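Local coordinates for protein ribulose bisphosphate carboxylase (Pyrococcus horikoshii, PDB 2D69) that probably catalyses the magnesium-dependent carboxylation of ribulose 1,5-bisphosphate to two molecules of 3-phosphoglycerate, as part of an archaeal AMP degradation pathway, at residues 136-141 with 306-311; 180-185 with 384-389. All coordinates share one frame; numbering follows the deposited sequence.

Contact 1 of 2, residues 136-141 with 306-311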
loop_
_atom_site.group_PDB
_atom_site.type_symbol
_atom_site.label_atom_id
_atom_site.label_comp_id
_atom_site.label_asym_id
_atom_site.label_seq_id
_atom_site.Cartn_x
_atom_site.Cartn_y
_atom_site.Cartn_z
ATOM N N PRO A 136 17.124 6.468 -26.599
ATOM C CA PRO A 136 15.732 6.207 -26.971
ATOM C C PRO A 136 15.302 4.769 -26.790
ATOM O O PRO A 136 16.086 3.885 -27.083
ATOM C CB PRO A 136 15.709 6.516 -28.454
ATOM C CG PRO A 136 16.867 7.394 -28.672
ATOM C CD PRO A 136 17.934 6.900 -27.737
ATOM N N GLN A 137 14.051 4.558 -26.375
ATOM C CA GLN A 137 13.573 3.254 -26.106
ATOM C C GLN A 137 13.281 2.622 -27.472
ATOM O O GLN A 137 13.551 1.446 -27.696
ATOM C CB GLN A 137 12.310 3.276 -25.223
ATOM C CG GLN A 137 11.624 1.918 -25.157
ATOM C CD GLN A 137 10.362 1.856 -24.290
ATOM O OE1 GLN A 137 9.740 0.790 -24.206
ATOM N NE2 GLN A 137 9.985 2.968 -23.649
ATOM N N PHE A 138 12.766 3.425 -28.380
ATOM C CA PHE A 138 12.377 2.897 -29.702
ATOM C C PHE A 138 13.345 3.332 -30.811
ATOM O O PHE A 138 13.890 2.517 -31.543
ATOM C CB PHE A 138 10.931 3.271 -30.010
ATOM C CG PHE A 138 9.947 2.667 -29.076
ATOM C CD1 PHE A 138 9.452 1.364 -29.295
ATOM C CD2 PHE A 138 9.515 3.368 -27.936
ATOM C CE1 PHE A 138 8.543 0.782 -28.428
ATOM C CE2 PHE A 138 8.580 2.797 -27.047
ATOM C CZ PHE A 138 8.108 1.475 -27.289
ATOM N N GLY A 139 13.596 4.615 -30.883
ATOM C CA GLY A 139 14.292 5.207 -32.005
ATOM C C GLY A 139 13.616 4.970 -33.330
ATOM O O GLY A 139 12.455 4.552 -33.406
ATOM N N VAL A 140 14.402 5.131 -34.379
ATOM C CA VAL A 140 13.928 4.967 -35.740
ATOM C C VAL A 140 13.362 3.571 -35.975
ATOM O O VAL A 140 12.233 3.439 -36.473
ATOM C CB VAL A 140 15.086 5.291 -36.745
ATOM C CG1 VAL A 140 14.667 4.982 -38.215
ATOM C CG2 VAL A 140 15.477 6.776 -36.629
ATOM N N GLN A 141 14.130 2.533 -35.624
ATOM C CA GLN A 141 13.709 1.172 -35.950
ATOM C C GLN A 141 12.552 0.724 -35.086
ATOM O O GLN A 141 11.676 0.117 -35.569
ATOM C CB GLN A 141 14.883 0.150 -35.942
ATOM C CG GLN A 141 15.925 0.418 -37.126
ATOM C CD GLN A 141 15.279 0.706 -38.525
ATOM O OE1 GLN A 141 14.443 -0.075 -39.023
ATOM N NE2 GLN A 141 15.672 1.816 -39.137
ATOM N N GLY A 306 16.937 10.255 -24.156
ATOM C CA GLY A 306 16.177 9.337 -24.969
ATOM C C GLY A 306 14.859 9.765 -25.545
ATOM O O GLY A 306 13.896 9.024 -25.412
ATOM N N VAL A 307 14.802 10.911 -26.232
ATOM C CA VAL A 307 13.623 11.243 -27.051
ATOM C C VAL A 307 13.720 10.400 -28.280
ATOM O O VAL A 307 14.819 10.071 -28.692
ATOM C CB VAL A 307 13.537 12.788 -27.385
ATOM C CG1 VAL A 307 13.536 13.591 -26.123
ATOM C CG2 VAL A 307 14.573 13.188 -28.330
ATOM N N ASP A 308 12.597 9.967 -28.841
ATOM C CA ASP A 308 12.616 9.102 -30.032
ATOM C C ASP A 308 12.552 9.853 -31.362
ATOM O O ASP A 308 12.905 9.298 -32.449
ATOM C CB ASP A 308 11.461 8.138 -29.953
ATOM C CG ASP A 308 11.566 7.247 -28.769
ATOM O OD1 ASP A 308 12.230 6.196 -28.912
ATOM O OD2 ASP A 308 11.010 7.514 -27.674
ATOM N N GLN A 309 12.094 11.103 -31.276
ATOM C CA GLN A 309 11.998 12.013 -32.435
ATOM C C GLN A 309 12.006 13.453 -31.942
ATOM O O GLN A 309 11.562 13.739 -30.830
ATOM C CB GLN A 309 10.785 11.735 -33.335
ATOM C CG GLN A 309 9.492 11.688 -32.670
ATOM C CD GLN A 309 8.410 11.053 -33.533
ATOM O OE1 GLN A 309 7.365 11.684 -33.783
ATOM N NE2 GLN A 309 8.621 9.846 -33.930
ATOM N N ILE A 310 12.589 14.336 -32.716
ATOM C CA ILE A 310 12.701 15.741 -32.287
ATOM C C ILE A 310 12.764 16.657 -33.511
ATOM O O ILE A 310 13.372 16.307 -34.539
ATOM C CB ILE A 310 13.951 15.957 -31.363
ATOM C CG1 ILE A 310 14.004 17.363 -30.791
ATOM C CG2 ILE A 310 15.215 15.698 -32.122
ATOM C CD1 ILE A 310 15.003 17.523 -29.688
ATOM N N HIS A 311 12.098 17.807 -33.386
ATOM C CA HIS A 311 12.058 18.850 -34.407
ATOM C C HIS A 311 13.447 19.381 -34.583
ATOM O O HIS A 311 14.050 19.724 -33.590
ATOM C CB HIS A 311 11.149 20.018 -33.942
ATOM C CG HIS A 311 9.681 19.691 -33.944
ATOM N ND1 HIS A 311 8.897 19.808 -35.073
ATOM C CD2 HIS A 311 8.848 19.285 -32.953
ATOM C CE1 HIS A 311 7.653 19.451 -34.781
ATOM N NE2 HIS A 311 7.592 19.146 -33.498
HETATM O O HOH W 1 12.395 6.736 -25.396
#
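The carboxylate of D308 reaches into the turn 136-139 and meets two successive backbone N-H groups with one oxygen. OD1 of D308 lies 2.9 Å from F138 N, which approaches nearly along the C-O axis, and 2.9 Å from G139 N, which takes the anti lone pair in a straighter bond (163° at the hydrogen). With CG anti to its own carbonyl carbon (chi1 -62°), D308 extends across to the turn. D308 OD1 also lies at the edge of the F138 ring, near its plane, 3.4 Å from F138 CB; ring and carboxylate planes are 53° apart. D308 OD2 accepts from I275 N of strand 274-278 and from a water; that water also donates to G306 O and accepts from Q137 N. Both carboxylate oxygens are thus engaged, which fixes the group's rotation. P136 lies along the G306-V307 backbone, its CG 3.4 Å from V307 O, a buried carbonyl for which the model contains no polar partner. P136 N is 3.4 Å from G306 CA, an approach made possible by the bare glycine. G306, with positive phi, is the C-prime residue of the Schellman motif ending helix 295-305. The arrangement joins the turn leading into helix 139-147 to the helix-to-strand connection of an alpha/beta-barrel unit, whose strand 309-311 carries H311, predicted to bind substrate.

Contact 2 of 2, residues 180-185 with 384-389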
loop_
_atom_site.group_PDB
_atom_site.type_symbol
_atom_site.label_atom_id
_atom_site.label_comp_id
_atom_site.label_asym_id
_atom_site.label_seq_id
_atom_site.Cartn_x
_atom_site.Cartn_y
_atom_site.Cartn_z
ATOM N N GLY A 180 -7.441 9.956 -44.536
ATOM C CA GLY A 180 -6.872 10.359 -45.802
ATOM C C GLY A 180 -5.432 9.927 -45.983
ATOM O O GLY A 180 -4.888 10.063 -47.078
ATOM N N GLY A 181 -4.791 9.507 -44.892
ATOM C CA GLY A 181 -3.495 8.853 -44.957
ATOM C C GLY A 181 -2.419 9.373 -44.007
ATOM O O GLY A 181 -1.294 8.856 -44.031
ATOM N N ILE A 182 -2.728 10.370 -43.169
ATOM C CA ILE A 182 -1.727 10.868 -42.239
ATOM C C ILE A 182 -1.414 9.776 -41.207
ATOM O O ILE A 182 -2.319 9.044 -40.733
ATOM C CB ILE A 182 -2.173 12.193 -41.517
ATOM C CG1 ILE A 182 -2.235 13.321 -42.500
ATOM C CG2 ILE A 182 -1.150 12.640 -40.482
ATOM C CD1 ILE A 182 -0.867 13.648 -43.159
ATOM N N ASP A 183 -0.147 9.666 -40.843
ATOM C CA ASP A 183 0.219 8.634 -39.897
ATOM C C ASP A 183 -0.048 9.100 -38.467
ATOM O O ASP A 183 -0.645 8.361 -37.676
ATOM C CB ASP A 183 1.668 8.197 -40.054
ATOM C CG ASP A 183 1.983 7.714 -41.436
ATOM O OD1 ASP A 183 1.396 6.686 -41.826
ATOM O OD2 ASP A 183 2.802 8.294 -42.193
ATOM N N LEU A 184 0.358 10.345 -38.179
ATOM C CA LEU A 184 0.435 10.876 -36.853
ATOM C C LEU A 184 -0.351 12.183 -36.674
ATOM O O LEU A 184 -0.046 13.203 -37.291
ATOM C CB LEU A 184 1.904 11.118 -36.566
ATOM C CG LEU A 184 2.842 9.919 -36.598
ATOM C CD1 LEU A 184 4.258 10.404 -36.374
ATOM C CD2 LEU A 184 2.429 8.889 -35.563
ATOM N N LEU A 185 -1.416 12.154 -35.869
ATOM C CA LEU A 185 -2.083 13.355 -35.451
ATOM C C LEU A 185 -1.161 13.986 -34.464
ATOM O O LEU A 185 -0.522 13.276 -33.686
ATOM C CB LEU A 185 -3.393 13.004 -34.783
ATOM C CG LEU A 185 -4.200 14.193 -34.230
ATOM C CD1 LEU A 185 -4.681 15.138 -35.340
ATOM C CD2 LEU A 185 -5.344 13.672 -33.404
ATOM N N ALA A 384 -8.411 15.055 -48.268
ATOM C CA ALA A 384 -7.770 15.115 -49.561
ATOM C C ALA A 384 -6.360 15.617 -49.467
ATOM O O ALA A 384 -5.489 15.149 -50.191
ATOM C CB ALA A 384 -8.571 16.002 -50.543
ATOM N N GLY A 385 -6.102 16.550 -48.561
ATOM C CA GLY A 385 -4.740 17.030 -48.375
ATOM C C GLY A 385 -3.795 15.956 -47.894
ATOM O O GLY A 385 -2.609 15.933 -48.224
ATOM N N ALA A 386 -4.293 15.108 -47.013
ATOM C CA ALA A 386 -3.455 14.072 -46.454
ATOM C C ALA A 386 -3.088 13.102 -47.561
ATOM O O ALA A 386 -1.944 12.668 -47.619
ATOM C CB ALA A 386 -4.162 13.353 -45.335
ATOM N N LYS A 387 -4.063 12.791 -48.439
ATOM C CA LYS A 387 -3.807 11.857 -49.510
ATOM C C LYS A 387 -2.758 12.450 -50.430
ATOM O O LYS A 387 -1.878 11.735 -50.886
ATOM C CB LYS A 387 -5.057 11.501 -50.311
ATOM C CG LYS A 387 -4.832 10.247 -51.222
ATOM C CD LYS A 387 -6.027 9.921 -52.133
ATOM C CE LYS A 387 -5.569 9.166 -53.426
ATOM N NZ LYS A 387 -6.429 9.415 -54.630
ATOM N N ALA A 388 -2.830 13.758 -50.649
ATOM C CA ALA A 388 -1.916 14.422 -51.576
ATOM C C ALA A 388 -0.490 14.332 -51.041
ATOM O O ALA A 388 0.461 14.106 -51.782
ATOM C CB ALA A 388 -2.309 15.870 -51.774
ATOM N N LEU A 389 -0.353 14.501 -49.742
ATOM C CA LEU A 389 0.951 14.419 -49.103
ATOM C C LEU A 389 1.516 12.988 -49.232
ATOM O O LEU A 389 2.673 12.795 -49.628
ATOM C CB LEU A 389 0.835 14.823 -47.649
ATOM C CG LEU A 389 2.174 14.946 -46.894
ATOM C CD1 LEU A 389 3.023 16.118 -47.405
ATOM C CD2 LEU A 389 1.911 15.044 -45.388
#
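I182, A386 and L389 form the apolar side of this interface: the methyl of A386 faces the I182 side chain, and L389, one helical turn further on, meets its tip. I182 CG1 stands 3.4 Å from A386 CB, tighter than usual for two carbons, while I182 CD1 touches L389 CD2 at 3.8 Å. CG1 is anti to the carbonyl carbon of I182 (chi1 -68°), which leads that branch to the helix; the L389 side chain crosses it obliquely. Close backbone approach, centred on G180, is the second element. The lack of a side chain there lets A386 CB come within 3.7 Å of G180 C. G180 O lies 3.2 Å from K387 N, but the angle is too poor for a hydrogen bond; K387 CB also rests on this oxygen, at 3.5 Å. Among polar links, K387 NZ reaches away to a salt bridge with E411, whereas G181 O accepts from R390 NH1 of the same helix 382-398, tying turn to helix. G181, with positive phi, closes helix 167-179 in a Schellman motif. The turn between that helix and strand 184-186 packs on helix 382-398, with I182 and L389 both also touching T155 of the adjoining barrel strand 154-157.

How the contacts relate
Contact 1 joins the lead-in to the parallel alpha/beta barrel, ahead of its first strand, to the turn before strand 309-311; contact 2 joins the turn before strand 184-186 to helix 382-398, which follows strand 368-370, late in the barrel. From the N terminus, the chain passes 136-141, runs through strand 154-157 and helix 167-179, and reaches 180-185. It continues round the barrel to 306-311, where contact 1 closes a loop of 164 residues, and on to 384-389, where contact 2 closes one of 198. The two loops cross rather than nest. Their centres are 22 Å apart, yet Q309 and L184, from strands 309-311 and 184-186, touch inside the barrel.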